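Local coordinates for protein putative peptidase (Clostridium acetobutylicum, PDB 3K9T) that binds one zinc ion per subunit and probably acts in the biosynthesis of modified polysaccharides, with no peptidase activity expected despite its aminopeptidase-like domain, at residues Thr185-Ser199 with Met247-Ile259. Numbering follows the deposited sequence.
Sequences TTYTCHPSMCNDNLS and MGLVATCVGDAGI. With ZN (zinc ion), chain B.
The zinc site of the aminopeptidase-like region lies beyond two neighbouring parallel strands, which are bridged at Thr185 and Val250. Thr185 N donates to Leu249 O at 3.1 Å, and Ala251 N returns a nearly straight bond (171°) to Thr185 O. Beyond this bridge side chains take over. Thr186 OG1, anti to its own N (chi1 -164°), reaches Ala251 O at 2.7 Å and also accepts from Asn197 ND2, whose second bond goes to Tyr187 O. Two acceptors on adjacent residues thus fix the rotation of this amide, and ND2 sits over the centre of the Tyr187 ring. A cis peptide joins Asp196 to Asn197.

Strand, metal-bearing loop and following helix belong to a core related to that of the zinc exopeptidases: His190 NE2 and Asp196 OD2 bind the zinc ion, with His325 as a third protein ligand. Tyr187 OH makes a very short bond, 2.5 Å, to Asp196 OD1, the carboxylate oxygen not bonded to the metal, and meets Thr252 OG1 at 2.8 Å. Tyr187 is thus a second-shell residue, and Thr252 stands one step further out, behind it.

Asn195 grips Gly255 and Asp256 with both ends of its amide. OD1 accepts from Gly255 N at 2.8 Å, almost in line with its C=O bond, while ND2 approaches Asp256 OD1 from above the carboxylate, the two planes 83° apart; Asp256 OD2 also bonds to Ser317. Ser199 OG accepts from Val254 N at 3.0 Å and donates to Asn195 O, so that one hydroxyl bridges the two segments.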
loop_
_atom_site.group_PDB
_atom_site.type_symbol
_atom_site.label_atom_id
_atom_site.label_comp_id
_atom_site.label_asym_id
_atom_site.label_seq_id
_atom_site.Cartn_x
_atom_site.Cartn_y
_atom_site.Cartn_z
ATOM N N THR A 185 -26.657 -17.793 -4.981
ATOM C CA THR A 185 -27.840 -17.403 -5.714
ATOM C C THR A 185 -27.573 -17.437 -7.204
ATOM O O THR A 185 -26.430 -17.296 -7.648
ATOM C CB THR A 185 -28.293 -15.973 -5.313
ATOM O OG1 THR A 185 -27.549 -14.979 -6.044
ATOM C CG2 THR A 185 -28.111 -15.756 -3.824
ATOM N N THR A 186 -28.626 -17.621 -7.985
ATOM C CA THR A 186 -28.503 -17.490 -9.426
ATOM C C THR A 186 -29.865 -17.053 -9.985
ATOM O O THR A 186 -30.901 -17.249 -9.323
ATOM C CB THR A 186 -27.974 -18.780 -10.065
ATOM O OG1 THR A 186 -27.531 -18.497 -11.397
ATOM C CG2 THR A 186 -29.052 -19.900 -10.067
ATOM N N TYR A 187 -29.875 -16.484 -11.197
ATOM C CA TYR A 187 -31.110 -15.928 -11.740
ATOM C C TYR A 187 -31.732 -16.740 -12.898
ATOM O O TYR A 187 -31.053 -17.222 -13.800
ATOM C CB TYR A 187 -30.951 -14.416 -12.039
ATOM C CG TYR A 187 -29.806 -14.064 -12.942
ATOM C CD1 TYR A 187 -29.963 -14.118 -14.300
ATOM C CD2 TYR A 187 -28.564 -13.680 -12.438
ATOM C CE1 TYR A 187 -28.953 -13.820 -15.145
ATOM C CE2 TYR A 187 -27.532 -13.353 -13.296
ATOM C CZ TYR A 187 -27.727 -13.440 -14.654
ATOM O OH TYR A 187 -26.720 -13.153 -15.573
ATOM N N THR A 188 -33.057 -16.859 -12.844
ATOM C CA THR A 188 -33.806 -17.790 -13.691
ATOM C C THR A 188 -34.643 -17.164 -14.813
ATOM O O THR A 188 -35.401 -17.866 -15.490
ATOM C CB THR A 188 -34.728 -18.573 -12.808
ATOM O OG1 THR A 188 -35.437 -17.645 -11.981
ATOM C CG2 THR A 188 -33.907 -19.546 -11.944
ATOM N N CYS A 189 -34.447 -15.862 -15.033
ATOM C CA CYS A 189 -35.285 -15.075 -15.919
ATOM C C CYS A 189 -34.847 -15.042 -17.395
ATOM O O CYS A 189 -35.637 -14.660 -18.260
ATOM C CB CYS A 189 -35.341 -13.654 -15.383
ATOM S SG CYS A 189 -33.695 -12.898 -15.226
ATOM N N HIS A 190 -33.603 -15.416 -17.695
ATOM C CA HIS A 190 -33.159 -15.421 -19.090
ATOM C C HIS A 190 -33.641 -16.661 -19.844
ATOM O O HIS A 190 -33.531 -17.783 -19.330
ATOM C CB HIS A 190 -31.659 -15.359 -19.178
ATOM C CG HIS A 190 -31.095 -14.023 -18.845
ATOM N ND1 HIS A 190 -31.564 -13.258 -17.801
ATOM C CD2 HIS A 190 -30.070 -13.332 -19.399
ATOM C CE1 HIS A 190 -30.845 -12.153 -17.724
ATOM N NE2 HIS A 190 -29.940 -12.173 -18.684
ATOM N N PRO A 191 -34.158 -16.464 -21.059
ATOM C CA PRO A 191 -34.668 -17.579 -21.884
ATOM C C PRO A 191 -33.554 -18.412 -22.546
ATOM O O PRO A 191 -32.653 -18.856 -21.803
ATOM C CB PRO A 191 -35.632 -16.886 -22.863
ATOM C CG PRO A 191 -35.147 -15.472 -22.928
ATOM C CD PRO A 191 -34.559 -15.155 -21.601
ATOM N N SER A 192 -33.595 -18.623 -23.874
ATOM C CA SER A 192 -32.622 -19.524 -24.560
ATOM C C SER A 192 -31.251 -18.889 -24.829
ATOM O O SER A 192 -30.884 -18.602 -25.972
ATOM C CB SER A 192 -33.199 -20.069 -25.879
ATOM O OG SER A 192 -34.399 -20.781 -25.664
HETATM N N MSE A 193 -30.521 -18.647 -23.745
HETATM C CA MSE A 193 -29.128 -18.218 -23.779
HETATM C C MSE A 193 -28.412 -19.046 -22.700
HETATM O O MSE A 193 -28.982 -19.317 -21.629
HETATM C CB MSE A 193 -28.990 -16.719 -23.525
HETATM C CG MSE A 193 -29.615 -15.829 -24.632
HETATM SE SE MSE A 193 -29.782 -14.055 -23.976
HETATM C CE MSE A 193 -31.328 -14.313 -22.776
ATOM N N CYS A 194 -27.178 -19.440 -22.998
ATOM C CA CYS A 194 -26.446 -20.374 -22.181
ATOM C C CYS A 194 -25.556 -19.771 -21.075
ATOM O O CYS A 194 -25.807 -20.030 -19.923
ATOM C CB CYS A 194 -25.646 -21.301 -23.099
ATOM S SG CYS A 194 -26.727 -22.384 -24.086
ATOM N N ASN A 195 -24.535 -18.985 -21.404
ATOM C CA ASN A 195 -23.659 -18.426 -20.384
ATOM C C ASN A 195 -24.447 -17.511 -19.438
ATOM O O ASN A 195 -24.362 -17.618 -18.194
ATOM C CB ASN A 195 -22.449 -17.702 -20.997
ATOM C CG ASN A 195 -21.146 -17.885 -20.142
ATOM O OD1 ASN A 195 -20.987 -18.891 -19.458
ATOM N ND2 ASN A 195 -20.230 -16.919 -20.207
ATOM N N ASP A 196 -25.277 -16.660 -20.027
ATOM C CA ASP A 196 -26.158 -15.768 -19.273
ATOM C C ASP A 196 -27.634 -16.162 -19.567
ATOM O O ASP A 196 -28.174 -15.690 -20.561
ATOM C CB ASP A 196 -25.848 -14.325 -19.693
ATOM C CG ASP A 196 -26.754 -13.317 -19.039
ATOM O OD1 ASP A 196 -27.236 -13.615 -17.933
ATOM O OD2 ASP A 196 -27.009 -12.235 -19.626
ATOM N N ASN A 197 -28.293 -17.023 -18.759
ATOM C CA ASN A 197 -27.733 -17.622 -17.527
ATOM C C ASN A 197 -28.179 -19.041 -17.183
ATOM O O ASN A 197 -28.521 -19.319 -16.014
ATOM C CB ASN A 197 -27.990 -16.740 -16.283
ATOM C CG ASN A 197 -27.298 -17.281 -15.027
ATOM O OD1 ASN A 197 -26.177 -17.799 -15.086
ATOM N ND2 ASN A 197 -27.979 -17.181 -13.881
ATOM N N LEU A 198 -28.138 -19.951 -18.163
ATOM C CA LEU A 198 -28.348 -21.369 -17.847
ATOM C C LEU A 198 -27.101 -21.923 -17.158
ATOM O O LEU A 198 -27.177 -22.910 -16.460
ATOM C CB LEU A 198 -28.693 -22.237 -19.088
ATOM C CG LEU A 198 -30.086 -21.954 -19.613
ATOM C CD1 LEU A 198 -30.397 -22.802 -20.808
ATOM C CD2 LEU A 198 -31.130 -22.144 -18.480
ATOM N N SER A 199 -25.942 -21.316 -17.346
ATOM C CA SER A 199 -24.719 -21.867 -16.733
ATOM C C SER A 199 -24.779 -21.778 -15.189
ATOM O O SER A 199 -24.460 -22.733 -14.482
ATOM C CB SER A 199 -23.488 -21.165 -17.293
ATOM O OG SER A 199 -23.491 -19.768 -17.009
HETATM N N MSE A 247 -21.669 -15.059 4.343
HETATM C CA MSE A 247 -21.074 -14.768 3.061
HETATM C C MSE A 247 -21.938 -15.334 1.919
HETATM O O MSE A 247 -22.864 -16.104 2.133
HETATM C CB MSE A 247 -19.621 -15.270 3.007
HETATM C CG MSE A 247 -19.356 -16.753 3.285
HETATM SE SE MSE A 247 -17.438 -17.083 3.491
HETATM C CE MSE A 247 -17.255 -17.564 5.364
ATOM N N GLY A 248 -21.666 -14.904 0.699
ATOM C CA GLY A 248 -22.449 -15.374 -0.425
ATOM C C GLY A 248 -21.787 -15.148 -1.759
ATOM O O GLY A 248 -20.878 -14.351 -1.859
ATOM N N LEU A 249 -22.256 -15.869 -2.774
ATOM C CA LEU A 249 -21.764 -15.736 -4.131
ATOM C C LEU A 249 -22.932 -15.774 -5.111
ATOM O O LEU A 249 -23.805 -16.604 -4.957
ATOM C CB LEU A 249 -20.786 -16.887 -4.465
ATOM C CG LEU A 249 -19.367 -16.883 -3.898
ATOM C CD1 LEU A 249 -18.684 -18.199 -4.198
ATOM C CD2 LEU A 249 -18.573 -15.711 -4.447
ATOM N N VAL A 250 -22.947 -14.882 -6.101
ATOM C CA VAL A 250 -23.919 -14.933 -7.176
ATOM C C VAL A 250 -23.219 -15.641 -8.378
ATOM O O VAL A 250 -22.164 -15.214 -8.864
ATOM C CB VAL A 250 -24.392 -13.534 -7.590
ATOM C CG1 VAL A 250 -25.271 -13.626 -8.826
ATOM C CG2 VAL A 250 -25.104 -12.776 -6.431
ATOM N N ALA A 251 -23.815 -16.730 -8.853
ATOM C CA ALA A 251 -23.232 -17.506 -9.925
ATOM C C ALA A 251 -23.919 -17.162 -11.242
ATOM O O ALA A 251 -25.128 -17.319 -11.399
ATOM C CB ALA A 251 -23.355 -18.999 -9.647
ATOM N N THR A 252 -23.125 -16.705 -12.198
ATOM C CA THR A 252 -23.607 -16.459 -13.532
ATOM C C THR A 252 -22.419 -16.551 -14.469
ATOM O O THR A 252 -21.277 -16.478 -14.016
ATOM C CB THR A 252 -24.270 -15.083 -13.633
ATOM O OG1 THR A 252 -24.654 -14.877 -14.977
ATOM C CG2 THR A 252 -23.340 -13.957 -13.194
ATOM N N CYS A 253 -22.692 -16.752 -15.754
ATOM C CA CYS A 253 -21.648 -16.758 -16.785
ATOM C C CYS A 253 -20.471 -17.655 -16.453
ATOM O O CYS A 253 -19.323 -17.240 -16.600
ATOM C CB CYS A 253 -21.143 -15.327 -17.015
ATOM S SG CYS A 253 -22.431 -14.202 -17.626
ATOM N N VAL A 254 -20.770 -18.877 -16.021
ATOM C CA VAL A 254 -19.755 -19.761 -15.502
ATOM C C VAL A 254 -19.390 -20.894 -16.467
ATOM O O VAL A 254 -18.689 -21.838 -16.062
ATOM C CB VAL A 254 -20.186 -20.378 -14.133
ATOM C CG1 VAL A 254 -20.146 -19.328 -13.031
ATOM C CG2 VAL A 254 -21.548 -21.046 -14.252
ATOM N N GLY A 255 -19.790 -20.776 -17.738
ATOM C CA GLY A 255 -19.713 -21.908 -18.663
ATOM C C GLY A 255 -18.846 -21.849 -19.910
ATOM O O GLY A 255 -18.654 -22.886 -20.576
ATOM N N ASP A 256 -18.334 -20.672 -20.261
ATOM C CA ASP A 256 -17.516 -20.529 -21.458
ATOM C C ASP A 256 -16.060 -20.932 -21.305
ATOM O O ASP A 256 -15.619 -21.270 -20.197
ATOM C CB ASP A 256 -17.592 -19.102 -21.971
ATOM C CG ASP A 256 -16.927 -18.104 -21.055
ATOM O OD1 ASP A 256 -17.547 -17.706 -20.019
ATOM O OD2 ASP A 256 -15.814 -17.677 -21.421
ATOM N N ALA A 257 -15.314 -20.878 -22.431
ATOM C CA ALA A 257 -13.913 -21.319 -22.457
ATOM C C ALA A 257 -12.923 -20.339 -21.837
ATOM O O ALA A 257 -11.741 -20.656 -21.702
ATOM C CB ALA A 257 -13.478 -21.684 -23.898
ATOM N N GLY A 258 -13.371 -19.156 -21.447
ATOM C CA GLY A 258 -12.458 -18.139 -20.911
ATOM C C GLY A 258 -11.950 -18.323 -19.497
ATOM O O GLY A 258 -12.300 -19.276 -18.817
ATOM N N ILE A 259 -11.143 -17.374 -19.035
ATOM C CA ILE A 259 -10.572 -17.452 -17.703
ATOM C C ILE A 259 -11.650 -17.092 -16.635
ATOM O O ILE A 259 -12.680 -16.500 -16.961
ATOM C CB ILE A 259 -9.293 -16.546 -17.555
ATOM C CG1 ILE A 259 -9.626 -15.069 -17.716
ATOM C CG2 ILE A 259 -8.158 -16.954 -18.557
ATOM C CD1 ILE A 259 -8.623 -14.106 -16.976
HETATM ZN ZN ZN B . -28.325 -10.950 -19.007
#